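Local structure of acetylxylan esterase A (Aspergillus awamori, 5X6S) at residues Pro192-Ser200 with Val261-Phe272. The protein removes acetyl side groups from the xylan backbone as a secreted serine esterase of carbohydrate esterase family 1. Numbering follows the deposited sequence.
Sequences PRMQIYHGS and VPIHGDKDMEWF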
loop_
_atom_site.group_PDB
_atom_site.type_symbol
_atom_site.label_atom_id
_atom_site.label_comp_id
_atom_site.label_asym_id
_atom_site.label_seq_id
_atom_site.Cartn_x
_atom_site.Cartn_y
_atom_site.Cartn_z
ATOM N N PRO A 192 3.022 7.232 -4.631
ATOM C CA PRO A 192 3.758 8.125 -3.703
ATOM C C PRO A 192 3.595 9.621 -4.028
ATOM O O PRO A 192 3.599 9.998 -5.219
ATOM C CB PRO A 192 5.228 7.707 -3.893
ATOM C CG PRO A 192 5.272 7.048 -5.254
ATOM C CD PRO A 192 3.930 6.391 -5.426
ATOM N N ARG A 193 3.529 10.436 -2.982
ATOM C CA ARG A 193 3.663 11.896 -3.114
ATOM C C ARG A 193 5.088 12.178 -3.628
ATOM O O ARG A 193 6.057 11.697 -3.037
ATOM C CB ARG A 193 3.427 12.554 -1.778
ATOM C CG ARG A 193 2.085 12.291 -1.158
ATOM C CD ARG A 193 1.980 12.971 0.232
ATOM N NE ARG A 193 2.718 12.262 1.302
ATOM C CZ ARG A 193 3.914 12.626 1.769
ATOM N NH1 ARG A 193 4.520 13.679 1.280
ATOM N NH2 ARG A 193 4.505 11.914 2.725
ATOM N N MET A 194 5.217 12.927 -4.731
ATOM C CA MET A 194 6.469 13.166 -5.395
ATOM C C MET A 194 7.067 14.539 -5.074
ATOM O O MET A 194 6.383 15.551 -5.165
ATOM C CB MET A 194 6.322 13.047 -6.903
ATOM C CG MET A 194 5.740 11.754 -7.425
ATOM S SD MET A 194 6.711 10.288 -6.887
ATOM C CE MET A 194 8.202 10.578 -7.760
ATOM N N GLN A 195 8.358 14.559 -4.757
ATOM C CA GLN A 195 9.128 15.787 -4.564
ATOM C C GLN A 195 10.326 15.725 -5.459
ATOM O O GLN A 195 11.169 14.801 -5.344
ATOM C CB GLN A 195 9.570 15.904 -3.104
ATOM C CG GLN A 195 10.376 17.126 -2.784
ATOM C CD GLN A 195 10.790 17.139 -1.314
ATOM O OE1 GLN A 195 11.558 16.262 -0.855
ATOM N NE2 GLN A 195 10.255 18.091 -0.557
ATOM N N ILE A 196 10.426 16.699 -6.370
ATOM C CA ILE A 196 11.402 16.702 -7.468
ATOM C C ILE A 196 12.370 17.892 -7.340
ATOM O O ILE A 196 11.946 19.051 -7.475
ATOM C CB ILE A 196 10.677 16.783 -8.841
ATOM C CG1 ILE A 196 9.514 15.795 -8.906
ATOM C CG2 ILE A 196 11.661 16.701 -10.028
ATOM C CD1 ILE A 196 9.874 14.310 -8.739
ATOM N N TYR A 197 13.660 17.621 -7.106
ATOM C CA TYR A 197 14.700 18.640 -7.093
ATOM C C TYR A 197 15.482 18.623 -8.402
ATOM O O TYR A 197 15.749 17.571 -8.968
ATOM C CB TYR A 197 15.730 18.377 -5.994
ATOM C CG TYR A 197 15.301 18.591 -4.556
ATOM C CD1 TYR A 197 14.629 17.592 -3.818
ATOM C CD2 TYR A 197 15.631 19.772 -3.896
ATOM C CE1 TYR A 197 14.300 17.794 -2.465
ATOM C CE2 TYR A 197 15.326 19.960 -2.535
ATOM C CZ TYR A 197 14.666 18.983 -1.825
ATOM O OH TYR A 197 14.391 19.215 -0.490
ATOM N N HIS A 198 15.951 19.782 -8.843
ATOM C CA HIS A 198 16.831 19.853 -10.005
ATOM C C HIS A 198 17.579 21.189 -9.943
ATOM O O HIS A 198 17.054 22.162 -9.416
ATOM C CB HIS A 198 16.059 19.737 -11.323
ATOM C CG HIS A 198 16.797 19.014 -12.410
ATOM N ND1 HIS A 198 16.483 17.728 -12.777
ATOM C CD2 HIS A 198 17.876 19.360 -13.159
ATOM C CE1 HIS A 198 17.332 17.298 -13.689
ATOM N NE2 HIS A 198 18.175 18.284 -13.960
ATOM N N GLY A 199 18.778 21.219 -10.508
ATOM C CA GLY A 199 19.569 22.462 -10.558
ATOM C C GLY A 199 19.503 23.134 -11.926
ATOM O O GLY A 199 19.496 22.447 -12.956
ATOM N N SER A 200 19.462 24.475 -11.939
ATOM C CA SER A 200 19.279 25.267 -13.181
ATOM C C SER A 200 20.464 25.207 -14.145
ATOM O O SER A 200 20.337 25.532 -15.303
ATOM C CB SER A 200 18.955 26.735 -12.861
ATOM O OG SER A 200 20.104 27.392 -12.357
ATOM N N VAL A 261 21.755 18.278 -7.283
ATOM C CA VAL A 261 21.313 19.034 -6.141
ATOM C C VAL A 261 21.702 18.200 -4.907
ATOM O O VAL A 261 21.325 17.019 -4.813
ATOM C CB VAL A 261 19.785 19.260 -6.133
ATOM C CG1 VAL A 261 19.339 19.930 -4.833
ATOM C CG2 VAL A 261 19.312 20.083 -7.355
ATOM N N PRO A 262 22.461 18.795 -3.982
ATOM C CA PRO A 262 22.882 18.021 -2.782
ATOM C C PRO A 262 21.662 17.570 -1.995
ATOM O O PRO A 262 20.685 18.283 -1.945
ATOM C CB PRO A 262 23.657 19.039 -1.917
ATOM C CG PRO A 262 23.658 20.345 -2.674
ATOM C CD PRO A 262 22.969 20.184 -4.002
ATOM N N ILE A 263 21.748 16.412 -1.345
ATOM C CA ILE A 263 20.656 15.890 -0.572
ATOM C C ILE A 263 20.359 16.806 0.610
ATOM O O ILE A 263 21.264 17.233 1.332
ATOM C CB ILE A 263 21.037 14.498 0.004
ATOM C CG1 ILE A 263 21.249 13.477 -1.097
ATOM C CG2 ILE A 263 19.971 14.018 0.984
ATOM C CD1 ILE A 263 21.914 12.200 -0.610
ATOM N N HIS A 264 19.085 17.122 0.826
ATOM C CA HIS A 264 18.668 17.881 1.958
ATOM C C HIS A 264 17.986 16.874 2.890
ATOM O O HIS A 264 16.758 16.744 2.901
ATOM C CB HIS A 264 17.704 19.010 1.568
ATOM C CG HIS A 264 18.352 20.130 0.811
ATOM N ND1 HIS A 264 19.102 19.934 -0.328
ATOM C CD2 HIS A 264 18.391 21.460 1.062
ATOM C CE1 HIS A 264 19.567 21.097 -0.756
ATOM N NE2 HIS A 264 19.140 22.038 0.070
ATOM N N GLY A 265 18.784 16.178 3.695
ATOM C CA GLY A 265 18.274 15.089 4.548
ATOM C C GLY A 265 17.163 15.491 5.536
ATOM O O GLY A 265 16.155 14.792 5.651
ATOM N N ASP A 266 17.315 16.624 6.249
ATOM C CA ASP A 266 16.252 17.015 7.148
ATOM C C ASP A 266 14.945 17.317 6.383
ATOM O O ASP A 266 13.854 16.975 6.845
ATOM C CB ASP A 266 16.620 18.229 8.033
ATOM C CG ASP A 266 17.916 18.019 8.858
ATOM O OD1 ASP A 266 18.388 16.903 9.047
ATOM O OD2 ASP A 266 18.477 19.033 9.304
ATOM N N LYS A 267 15.078 17.946 5.228
ATOM C CA LYS A 267 13.905 18.215 4.362
ATOM C C LYS A 267 13.225 16.939 3.875
ATOM O O LYS A 267 12.012 16.889 3.735
ATOM C CB LYS A 267 14.269 19.124 3.181
ATOM C CG LYS A 267 14.793 20.519 3.538
ATOM C CD LYS A 267 14.070 21.157 4.702
ATOM C CE LYS A 267 12.739 21.683 4.329
ATOM N NZ LYS A 267 12.246 22.625 5.401
ATOM N N ASP A 268 14.019 15.905 3.618
ATOM C CA ASP A 268 13.475 14.599 3.233
ATOM C C ASP A 268 12.629 14.065 4.374
ATOM O O ASP A 268 11.522 13.570 4.145
ATOM C CB ASP A 268 14.568 13.572 2.903
ATOM C CG ASP A 268 15.397 13.909 1.691
ATOM O OD1 ASP A 268 15.063 14.821 0.896
ATOM O OD2 ASP A 268 16.470 13.262 1.516
ATOM N N MET A 269 13.147 14.142 5.607
ATOM C CA MET A 269 12.416 13.726 6.798
ATOM C C MET A 269 11.026 14.374 6.924
ATOM O O MET A 269 10.043 13.746 7.373
ATOM C CB MET A 269 13.264 13.969 8.068
ATOM C CG MET A 269 14.580 13.188 8.160
ATOM S SD MET A 269 14.367 11.377 7.962
ATOM C CE MET A 269 14.660 11.156 6.214
ATOM N N GLU A 270 10.968 15.652 6.558
ATOM C CA GLU A 270 9.743 16.443 6.614
ATOM C C GLU A 270 8.789 15.996 5.504
ATOM O O GLU A 270 7.616 15.811 5.759
ATOM C CB GLU A 270 10.072 17.923 6.457
ATOM C CG GLU A 270 10.683 18.519 7.706
ATOM C CD GLU A 270 11.182 19.958 7.516
ATOM O OE1 GLU A 270 10.744 20.643 6.565
ATOM O OE2 GLU A 270 12.045 20.369 8.307
ATOM N N TRP A 271 9.317 15.785 4.286
ATOM C CA TRP A 271 8.474 15.378 3.158
ATOM C C TRP A 271 7.897 13.988 3.413
ATOM O O TRP A 271 6.703 13.711 3.180
ATOM C CB TRP A 271 9.284 15.385 1.864
ATOM C CG TRP A 271 8.543 14.896 0.656
ATOM C CD1 TRP A 271 8.836 13.821 -0.110
ATOM C CD2 TRP A 271 7.340 15.466 0.110
ATOM N NE1 TRP A 271 7.927 13.699 -1.121
ATOM C CE2 TRP A 271 6.996 14.707 -1.010
ATOM C CE3 TRP A 271 6.542 16.574 0.449
ATOM C CZ2 TRP A 271 5.888 15.002 -1.796
ATOM C CZ3 TRP A 271 5.420 16.857 -0.366
ATOM C CH2 TRP A 271 5.117 16.072 -1.441
ATOM N N PHE A 272 8.758 13.102 3.915
ATOM C CA PHE A 272 8.353 11.747 4.222
ATOM C C PHE A 272 7.375 11.728 5.361
ATOM O O PHE A 272 6.464 10.934 5.333
ATOM C CB PHE A 272 9.542 10.860 4.570
ATOM C CG PHE A 272 10.534 10.686 3.480
ATOM C CD1 PHE A 272 10.251 11.021 2.195
ATOM C CD2 PHE A 272 11.792 10.136 3.763
ATOM C CE1 PHE A 272 11.184 10.860 1.202
ATOM C CE2 PHE A 272 12.750 9.956 2.786
ATOM C CZ PHE A 272 12.443 10.310 1.472
HETATM O O HOH W 1 13.522 17.049 0.700
HETATM O O HOH W 2 10.706 18.751 2.272
#
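Trp271 inserts its indole between Arg193 and Gln195, alternate residues whose side chains leave the same side of strand 193-199, and so packs the C-terminal helix 265-272 of this alpha/beta-hydrolase fold against the central sheet, nearly antiparallel to the strand. Over one face lies the Arg193 guanidinium, a cation-pi contact with CZ 4.6 Å from the centroid of the six-membered ring; the two planes stand 72° apart, and NH1 sits above the middle of the indole. The bend at chi3 (-76°) folds the arginine back over the ring, where NH1 and NH2 both donate end-on to the single atom Trp271 O, each at 2.9 Å. The opposite face takes Gln195 CB as a CH-pi contact, 3.5 Å from the centroid of the five-membered ring, with the amide stacked beyond it at 25° to the indole. Trp271 NE1 bonds to Ala139 O of the adjacent strand and only weakly to Arg193 O.

Further along, Tyr197 CD2 meets Val261 CG1 at 3.8 Å, while CG2 of that valine presses on the backbone at His198 and Gly199. Tyr142 stacks on the Tyr197 ring and hydrogen-bonds Asp268 OD1, whereas Tyr53 holds OD2. Gln195 has CG anti to the backbone N and is extended beyond it, which lays the amide along the indole; OE1 also bonds to Thr140 OG1 and NE2 to Gln250 OE1. One water bridges Gln195 NE2 to Lys267 O; another accepts a hydrogen bond from Tyr197 OH and donates to Gln195 OE1 (2.6 Å) and Asp268 OD1 (2.7 Å).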